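Local coordinates for protein multicopper oxidase (Uncultured bacterium, PDB 4E9X) that probably oxidises its substrates one electron at a time and reduces dioxygen to water, using copper sites shared between its subunits, at residues M142-W147 / G199-H204; F251-D256 / G267-V272. One frame throughout, in Å; residues are numbered along the deposited sequence. Where two conformers were deposited one is given.

Contact 1 of 2, residues M142-W147 / G199-H204; sequences MMMSTW and GIHAMH. With CU (copper (II) ion), chain G.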
ATOM      1  N   MET A 142      -7.545 -15.566   7.324  1.00  6.75           N
ATOM      2  CA  MET A 142      -6.095 -15.398   7.141  1.00  7.19           C
ATOM      3  C   MET A 142      -5.628 -14.092   7.771  1.00  7.04           C
ATOM      4  O   MET A 142      -5.855 -12.998   7.220  1.00  7.25           O
ATOM      5  CB  MET A 142      -5.699 -15.382   5.651  1.00  7.86           C
ATOM      6  CG  MET A 142      -5.955 -16.770   5.008  1.00  8.46           C
ATOM      7  SD  MET A 142      -5.146 -16.816   3.411  1.00 12.92           S
ATOM      8  CE  MET A 142      -5.756 -18.338   2.690  1.00 12.61           C
ATOM      9  N   MET A 143      -4.960 -14.193   8.938  1.00  7.40           N
ATOM     10  CA  MET A 143      -4.518 -12.976   9.654  1.00  7.27           C
ATOM     11  C   MET A 143      -3.021 -12.875   9.492  1.00  7.20           C
ATOM     12  O   MET A 143      -2.262 -13.755   9.982  1.00  7.81           O
ATOM     13  CB  MET A 143      -4.891 -13.120  11.146  1.00  7.68           C
ATOM     14  CG  MET A 143      -6.401 -13.346  11.325  1.00  9.08           C
ATOM     15  SD  MET A 143      -6.987 -13.204  13.046  1.00  9.31           S
ATOM     16  CE  MET A 143      -6.945 -11.426  13.251  1.00 10.48           C
ATOM     17  N   MET A 144      -2.566 -11.872   8.781  1.00  6.98           N
ATOM     18  CA  MET A 144      -1.143 -11.731   8.467  1.00  7.95           C
ATOM     19  C   MET A 144      -0.449 -10.843   9.474  1.00  6.99           C
ATOM     20  O   MET A 144      -1.032  -9.866   9.950  1.00  8.06           O
ATOM     21  CB  MET A 144      -0.940 -11.139   7.057  1.00  8.58           C
ATOM     22  CG  MET A 144      -0.885 -12.195   5.942  1.00  9.81           C
ATOM     23  SD  MET A 144      -2.385 -13.173   5.731  1.00  8.91           S
ATOM     24  CE  MET A 144      -3.525 -11.872   5.205  1.00 10.87           C
ATOM     25  N   SER A 145       0.801 -11.172   9.834  1.00  7.69           N
ATOM     26  CA  SER A 145       1.594 -10.357  10.743  1.00  8.00           C
ATOM     27  C   SER A 145       3.069 -10.658  10.469  1.00  7.62           C
ATOM     28  O   SER A 145       3.456 -11.483   9.639  1.00  8.42           O
ATOM     29  CB  SER A 145       1.216 -10.566  12.193  1.00  8.43           C
ATOM     30  OG  SER A 145       1.567 -11.862  12.641  1.00  9.33           O
ATOM     31  N   THR A 146       3.857  -9.874  11.206  1.00  8.65           N
ATOM     32  CA  THR A 146       5.312  -9.955  11.079  1.00  8.69           C
ATOM     33  C   THR A 146       5.958 -10.094  12.452  1.00  8.15           C
ATOM     34  O   THR A 146       5.343  -9.806  13.483  1.00 10.39           O
ATOM     35  CB  THR A 146       5.938  -8.738  10.332  1.00 10.05           C
ATOM     36  OG1 THR A 146       5.937  -7.613  11.208  1.00 10.85           O
ATOM     37  CG2 THR A 146       5.126  -8.427   9.078  1.00 11.27           C
ATOM     38  N   TRP A 147       7.222 -10.502  12.475  1.00  9.02           N
ATOM     39  CA  TRP A 147       7.891 -10.847  13.728  1.00  9.41           C
ATOM     40  C   TRP A 147       9.329 -10.332  13.664  1.00  9.23           C
ATOM     41  O   TRP A 147       9.944 -10.369  12.620  1.00 10.52           O
ATOM     42  CB  TRP A 147       7.946 -12.352  13.982  1.00  9.83           C
ATOM     43  CG  TRP A 147       6.562 -12.967  13.881  1.00  9.77           C
ATOM     44  CD1 TRP A 147       5.967 -13.391  12.710  1.00  9.13           C
ATOM     45  CD2 TRP A 147       5.626 -13.186  14.919  1.00 10.08           C
ATOM     46  NE1 TRP A 147       4.688 -13.879  12.981  1.00  9.58           N
ATOM     47  CE2 TRP A 147       4.466 -13.760  14.328  1.00  9.26           C
ATOM     48  CE3 TRP A 147       5.662 -12.932  16.311  1.00  9.88           C
ATOM     49  CZ2 TRP A 147       3.336 -14.110  15.088  1.00 10.09           C
ATOM     50  CZ3 TRP A 147       4.514 -13.296  17.021  1.00 11.71           C
ATOM     51  CH2 TRP A 147       3.371 -13.873  16.436  1.00 10.61           C
ATOM     52  N   GLY A 199       2.797  -4.980   8.939  1.00  9.40           N
ATOM     53  CA  GLY A 199       3.298  -5.065   7.554  1.00 11.57           C
ATOM     54  C   GLY A 199       2.210  -4.904   6.510  1.00  8.01           C
ATOM     55  O   GLY A 199       0.988  -4.860   6.815  1.00  8.32           O
ATOM     56  N   ILE A 200       2.661  -4.801   5.266  1.00  7.94           N
ATOM     57  CA  ILE A 200       1.755  -4.854   4.106  0.50  8.01           C
ATOM     58  C   ILE A 200       1.956  -6.186   3.397  1.00  8.09           C
ATOM     59  O   ILE A 200       3.067  -6.633   3.321  1.00 17.88           O
ATOM     60  CB  ILE A 200       2.041  -3.583   3.298  0.50  8.48           C
ATOM     61  CG1 ILE A 200       1.792  -2.314   4.137  0.50 10.11           C
ATOM     62  CG2 ILE A 200       1.238  -3.529   2.054  0.50 11.69           C
ATOM     63  CD1 ILE A 200       1.853  -1.043   3.308  0.50 16.66           C
ATOM     64  N   HIS A 201       0.866  -6.785   2.927  1.00  7.08           N
ATOM     65  CA  HIS A 201       0.917  -8.158   2.415  1.00  7.81           C
ATOM     66  C   HIS A 201       0.133  -8.191   1.096  1.00  8.26           C
ATOM     67  O   HIS A 201      -1.048  -7.795   1.044  1.00  9.87           O
ATOM     68  CB  HIS A 201       0.248  -9.104   3.424  1.00  8.13           C
ATOM     69  CG  HIS A 201       0.958  -9.102   4.743  1.00  7.19           C
ATOM     70  ND1 HIS A 201       2.039  -9.901   4.997  1.00  8.32           N
ATOM     71  CD2 HIS A 201       0.761  -8.347   5.858  1.00  7.95           C
ATOM     72  CE1 HIS A 201       2.489  -9.639   6.246  1.00  9.19           C
ATOM     73  NE2 HIS A 201       1.709  -8.710   6.776  1.00  8.23           N
ATOM     74  N   ALA A 202       0.777  -8.638   0.029  1.00  7.10           N
ATOM     75  CA  ALA A 202       0.142  -8.637  -1.294  1.00  7.32           C
ATOM     76  C   ALA A 202      -0.292 -10.073  -1.580  1.00  6.95           C
ATOM     77  O   ALA A 202       0.463 -10.898  -2.034  1.00  8.46           O
ATOM     78  CB  ALA A 202       1.124  -8.098  -2.324  1.00  8.70           C
ATOM     79  N   MET A 203      -1.509 -10.435  -1.221  1.00  7.96           N
ATOM     80  CA  MET A 203      -1.912 -11.858  -1.205  1.00  7.99           C
ATOM     81  C   MET A 203      -2.340 -12.289  -2.610  1.00  7.77           C
ATOM     82  O   MET A 203      -3.302 -11.751  -3.179  1.00  8.27           O
ATOM     83  CB  MET A 203      -3.071 -12.017  -0.214  1.00  9.14           C
ATOM     84  CG  MET A 203      -2.669 -11.600   1.212  1.00 10.28           C
ATOM     85  SD  MET A 203      -1.189 -12.409   1.876  1.00 10.35           S
ATOM     86  CE  MET A 203      -1.634 -14.154   1.904  1.00 13.79           C
ATOM     87  N   HIS A 204      -1.616 -13.250  -3.144  1.00  8.57           N
ATOM     88  CA  HIS A 204      -1.815 -13.721  -4.531  1.00  7.53           C
ATOM     89  C   HIS A 204      -2.224 -15.199  -4.566  1.00  7.34           C
ATOM     90  O   HIS A 204      -1.483 -16.048  -4.024  1.00  8.67           O
ATOM     91  CB  HIS A 204      -0.519 -13.546  -5.284  1.00  9.11           C
ATOM     92  CG  HIS A 204      -0.479 -14.162  -6.639  1.00  9.02           C
ATOM     93  ND1 HIS A 204      -1.489 -13.989  -7.606  1.00  9.87           N
ATOM     94  CD2 HIS A 204       0.434 -14.969  -7.218  1.00 10.25           C
ATOM     95  CE1 HIS A 204      -1.137 -14.705  -8.715  1.00 10.54           C
ATOM     96  NE2 HIS A 204       0.026 -15.298  -8.479  1.00 10.64           N
TER
HETATM   97 CU    CU G1404       1.067 -16.252  -9.628  0.65 13.59          CU
HETATM   98  O   HOH W   1       1.365  -7.493   9.250  1.00  8.80           O

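Contact 2 of 2, residues F251-D256 / G267-V272; sequences FHDHVD and GGPITV. With CU (copper (II) ion), chain F; CU (copper (II) ion), chain S.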
ATOM      1  N   PHE A 251      -0.520 -20.065  -2.710  1.00  9.21           N
ATOM      2  CA  PHE A 251      -1.360 -18.893  -2.387  1.00  8.56           C
ATOM      3  C   PHE A 251      -0.499 -18.185  -1.344  1.00  9.27           C
ATOM      4  O   PHE A 251      -0.213 -18.757  -0.292  1.00 11.97           O
ATOM      5  CB  PHE A 251      -2.684 -19.419  -1.866  1.00  9.84           C
ATOM      6  CG  PHE A 251      -3.816 -18.403  -1.518  1.00 11.82           C
ATOM      7  CD1 PHE A 251      -5.000 -18.866  -0.986  1.00 15.77           C
ATOM      8  CD2 PHE A 251      -3.707 -17.020  -1.742  1.00 13.82           C
ATOM      9  CE1 PHE A 251      -6.079 -18.046  -0.667  1.00 18.93           C
ATOM     10  CE2 PHE A 251      -4.771 -16.221  -1.384  1.00 15.95           C
ATOM     11  CZ  PHE A 251      -5.925 -16.682  -0.851  1.00 17.09           C
ATOM     12  N   HIS A 252      -0.046 -16.962  -1.647  1.00  8.41           N
ATOM     13  CA  HIS A 252       1.038 -16.435  -0.793  1.00  8.99           C
ATOM     14  C   HIS A 252       1.124 -14.925  -0.881  1.00  8.00           C
ATOM     15  O   HIS A 252       0.636 -14.298  -1.810  1.00  8.33           O
ATOM     16  CB  HIS A 252       2.399 -17.031  -1.195  1.00 11.12           C
ATOM     17  CG  HIS A 252       2.782 -16.681  -2.602  1.00 12.21           C
ATOM     18  ND1 HIS A 252       3.559 -15.560  -2.947  1.00 13.50           N
ATOM     19  CD2 HIS A 252       2.503 -17.270  -3.774  1.00 12.98           C
ATOM     20  CE1 HIS A 252       3.679 -15.575  -4.285  1.00 14.89           C
ATOM     21  NE2 HIS A 252       3.071 -16.593  -4.830  1.00 13.03           N
ATOM     22  N   ASP A 253       1.814 -14.353   0.100  1.00  8.53           N
ATOM     23  CA  ASP A 253       2.201 -12.933   0.058  1.00  8.49           C
ATOM     24  C   ASP A 253       3.237 -12.784  -1.045  1.00  8.65           C
ATOM     25  O   ASP A 253       4.250 -13.504  -1.082  1.00 12.31           O
ATOM     26  CB  ASP A 253       2.718 -12.555   1.440  1.00  8.61           C
ATOM     27  CG  ASP A 253       3.098 -11.120   1.626  1.00  7.84           C
ATOM     28  OD1 ASP A 253       3.090 -10.324   0.667  1.00  8.54           O
ATOM     29  OD2 ASP A 253       3.428 -10.781   2.801  1.00  9.05           O
ATOM     30  N   HIS A 254       2.986 -11.846  -1.947  1.00  8.65           N
ATOM     31  CA  HIS A 254       3.886 -11.618  -3.095  1.00  8.60           C
ATOM     32  C   HIS A 254       4.972 -10.619  -2.791  1.00  9.64           C
ATOM     33  O   HIS A 254       5.829 -10.321  -3.666  1.00 11.24           O
ATOM     34  CB  HIS A 254       3.015 -11.190  -4.274  1.00  9.51           C
ATOM     35  CG  HIS A 254       3.587 -11.546  -5.627  1.00  9.81           C
ATOM     36  ND1 HIS A 254       4.764 -11.041  -6.190  1.00 11.14           N
ATOM     37  CD2 HIS A 254       3.106 -12.370  -6.581  1.00 10.31           C
ATOM     38  CE1 HIS A 254       4.936 -11.560  -7.387  1.00 11.06           C
ATOM     39  NE2 HIS A 254       3.949 -12.398  -7.690  1.00 11.36           N
ATOM     40  N   VAL A 255       5.000  -9.993  -1.614  1.00  8.91           N
ATOM     41  CA  VAL A 255       6.090  -9.064  -1.273  1.00  9.88           C
ATOM     42  C   VAL A 255       7.353  -9.885  -1.129  1.00 10.91           C
ATOM     43  O   VAL A 255       7.415 -10.773  -0.253  1.00 11.81           O
ATOM     44  CB  VAL A 255       5.780  -8.263   0.001  1.00 10.22           C
ATOM     45  CG1 VAL A 255       6.981  -7.440   0.425  1.00 13.21           C
ATOM     46  CG2 VAL A 255       4.498  -7.406  -0.227  1.00 10.94           C
ATOM     47  N   ASP A 256       8.343  -9.636  -1.971  1.00 11.67           N
ATOM     48  CA  ASP A 256       9.503 -10.551  -2.102  1.00 14.85           C
ATOM     49  C   ASP A 256      10.213 -10.833  -0.798  1.00 12.90           C
ATOM     50  O   ASP A 256      10.542 -12.002  -0.559  1.00 14.76           O
ATOM     51  CB  ASP A 256      10.484  -9.943  -3.110  1.00 21.14           C
ATOM     52  CG  ASP A 256       9.818  -9.569  -4.425  1.00 26.22           C
ATOM     53  OD1 ASP A 256       8.613  -9.246  -4.585  1.00 21.84           O
ATOM     54  OD2 ASP A 256      10.575  -9.605  -5.407  1.00 36.80           O
ATOM     55  N   GLY A 267       9.858 -19.271   3.098  1.00 13.48           N
ATOM     56  CA  GLY A 267       9.300 -19.070   4.426  1.00 11.89           C
ATOM     57  C   GLY A 267       8.177 -18.074   4.232  1.00 11.18           C
ATOM     58  O   GLY A 267       7.932 -17.593   3.124  1.00 12.28           O
ATOM     59  N   GLY A 268       7.478 -17.771   5.339  1.00 10.30           N
ATOM     60  CA  GLY A 268       6.564 -16.661   5.266  1.00 10.40           C
ATOM     61  C   GLY A 268       5.132 -17.053   5.064  1.00  9.11           C
ATOM     62  O   GLY A 268       4.729 -18.210   5.337  1.00  9.64           O
ATOM     63  N   PRO A 269       4.266 -16.131   4.652  1.00  9.18           N
ATOM     64  CA  PRO A 269       2.817 -16.406   4.543  1.00  9.16           C
ATOM     65  C   PRO A 269       2.533 -17.092   3.230  1.00  8.50           C
ATOM     66  O   PRO A 269       2.197 -16.452   2.216  1.00  9.46           O
ATOM     67  CB  PRO A 269       2.167 -14.996   4.653  1.00  9.44           C
ATOM     68  CG  PRO A 269       3.301 -14.065   4.946  1.00  9.46           C
ATOM     69  CD  PRO A 269       4.551 -14.691   4.357  1.00  9.77           C
ATOM     70  N   ILE A 270       2.708 -18.413   3.269  1.00  9.37           N
ATOM     71  CA  ILE A 270       2.483 -19.260   2.103  1.00  9.21           C
ATOM     72  C   ILE A 270       1.553 -20.417   2.489  1.00  7.89           C
ATOM     73  O   ILE A 270       1.848 -21.081   3.494  1.00  9.86           O
ATOM     74  CB  ILE A 270       3.804 -19.860   1.584  1.00 10.71           C
ATOM     75  CG1 ILE A 270       4.850 -18.814   1.248  1.00 11.51           C
ATOM     76  CG2 ILE A 270       3.513 -20.818   0.411  1.00 13.67           C
ATOM     77  CD1 ILE A 270       6.228 -19.372   0.921  1.00 13.55           C
ATOM     78  N   THR A 271       0.522 -20.675   1.700  1.00  8.03           N
ATOM     79  CA  THR A 271      -0.229 -21.903   1.793  1.00  8.56           C
ATOM     80  C   THR A 271      -0.349 -22.475   0.382  1.00  8.56           C
ATOM     81  O   THR A 271       0.216 -21.897  -0.575  1.00  8.17           O
ATOM     82  CB  THR A 271      -1.587 -21.682   2.484  1.00  8.79           C
ATOM     83  OG1 THR A 271      -2.255 -22.973   2.583  1.00  9.96           O
ATOM     84  CG2 THR A 271      -2.481 -20.730   1.723  1.00 10.13           C
ATOM     85  N   VAL A 272      -1.025 -23.612   0.263  1.00  8.55           N
ATOM     86  CA  VAL A 272      -1.304 -24.215  -1.055  1.00  7.98           C
ATOM     87  C   VAL A 272      -2.783 -24.547  -1.065  1.00  7.98           C
ATOM     88  O   VAL A 272      -3.298 -25.167  -0.090  1.00  8.86           O
ATOM     89  CB  VAL A 272      -0.487 -25.497  -1.245  1.00  7.90           C
ATOM     90  CG1 VAL A 272      -0.770 -26.158  -2.583  1.00  9.81           C
ATOM     91  CG2 VAL A 272       0.988 -25.205  -1.099  1.00  9.55           C
TER
HETATM   92 CU    CU F1403       3.536 -17.277  -6.627  0.80 12.83          CU
HETATM   93 CU    CU S3404       3.715 -13.388  -9.497  0.80  9.88          CU

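Contact 1 of 2, residues M142-W147 / G199-H204
The ring of His-201 meets Met-144 because chi1 of His-201 (-62°) puts CG beside its own backbone N and anti to the carbonyl carbon, where the imidazole can lie against Met-144 CB. Met-144 CB sits 3.4 Å above the plane of the His-201 ring, over its centre and only 10° off the normal, a CH-pi contact in which CB comes within 3.5 Å of His-201 CD2. Beyond it, bends at chi2 and chi3 turn SD and CE of Met-144 to Met-203, itself a bent chain, and the two meet tip to tip, with Met-144 SD 4.0 Å from Met-203 CE. Phe-193 of strand 187-195 packs on both methionines. Thr-146 CG2 lies 4.1 Å from both Gly-199 CA and His-201 CE1, oblique to the ring.

No direct hydrogen bond joins the segments. The strand axes stay 9.4 Å apart at 138°, as expected of strands facing each other from the two sheets of a cupredoxin-type sandwich. One water bridges the segments: it lies in the plane of the His-201 ring, 2.8 Å from NE2, accepts from Gly-199 N at 2.9 Å, and gives a weak bond to Met-144 O. Further along the strand, His-204 NE2 binds a copper ion at 1.8 Å; His-60 of the second subunit binds the same ion.

In chemical terms, a buried imidazole has a methionine over one face and polar partners at both nitrogens, water at NE2 and Asp-253 at ND1, which together should fix how the ring is turned at the first residue of the strand, three before a copper ligand.

Contact 2 of 2, residues F251-D256 / G267-V272
Phe-251 and Thr-271 form an antiparallel hydrogen-bonded pair. Thr-271 N meets Phe-251 O almost straight at 2.9 Å, while Phe-251 N reaches Thr-271 O at a more bent 146°, from above the carbonyl plane. Their side chains lie side by side, CB of Phe-251 3.8 Å from CG2 of Thr-271. The next pair, His-252 and Ile-270, is non-hydrogen-bonded and close, and Pro-269 O serves twice: it accepts from Asp-253 N at 3.0 Å and touches His-252 CA at 3.2 Å in a CA-H...O contact.

Past Asp-253, whose CB packs 3.9 Å from Pro-269 CG, the chains part. Residues 254-256 and the two glycines 267-268 make no contact with each other; Val-255 there is partly exposed and packs on Pro-233 of the second subunit. Asp-253 OD1 closes an Asx turn with Val-255 N, while OD2 serves His-201 and His-258.

His-252 CG stands between the backbone N and the carbonyl carbon (chi1 62°), and ND1 donates to Asp-253 O at 2.9 Å in the ring plane. That bond should fix the ring's rotation, with NE2 2.0 Å from a copper ion. The strand pairing is consistent with a fixed position for this ligand, and the turn leads to another, His-254, on a second copper.

In the fold
Along the chain contact 1 closes before contact 2 opens, yet their centres lie about 8 Å apart. Strands 201-205 and 248-253 are neighbours in one five-stranded sheet, so contact 2 carries that sheet on to strand 270-275, whereas contact 1 spans to strand 138-147 in the facing six-stranded sheet. They also meet directly: Ala-202 O with His-254 N, and Met-142 against Phe-251. Between them they supply His-204, His-252 and His-254, each on a different copper, with His-206 of this chain and histidines of the second subunit contributing to these sites. That matches the trinuclear cluster of multicopper oxidases, here built at a subunit interface.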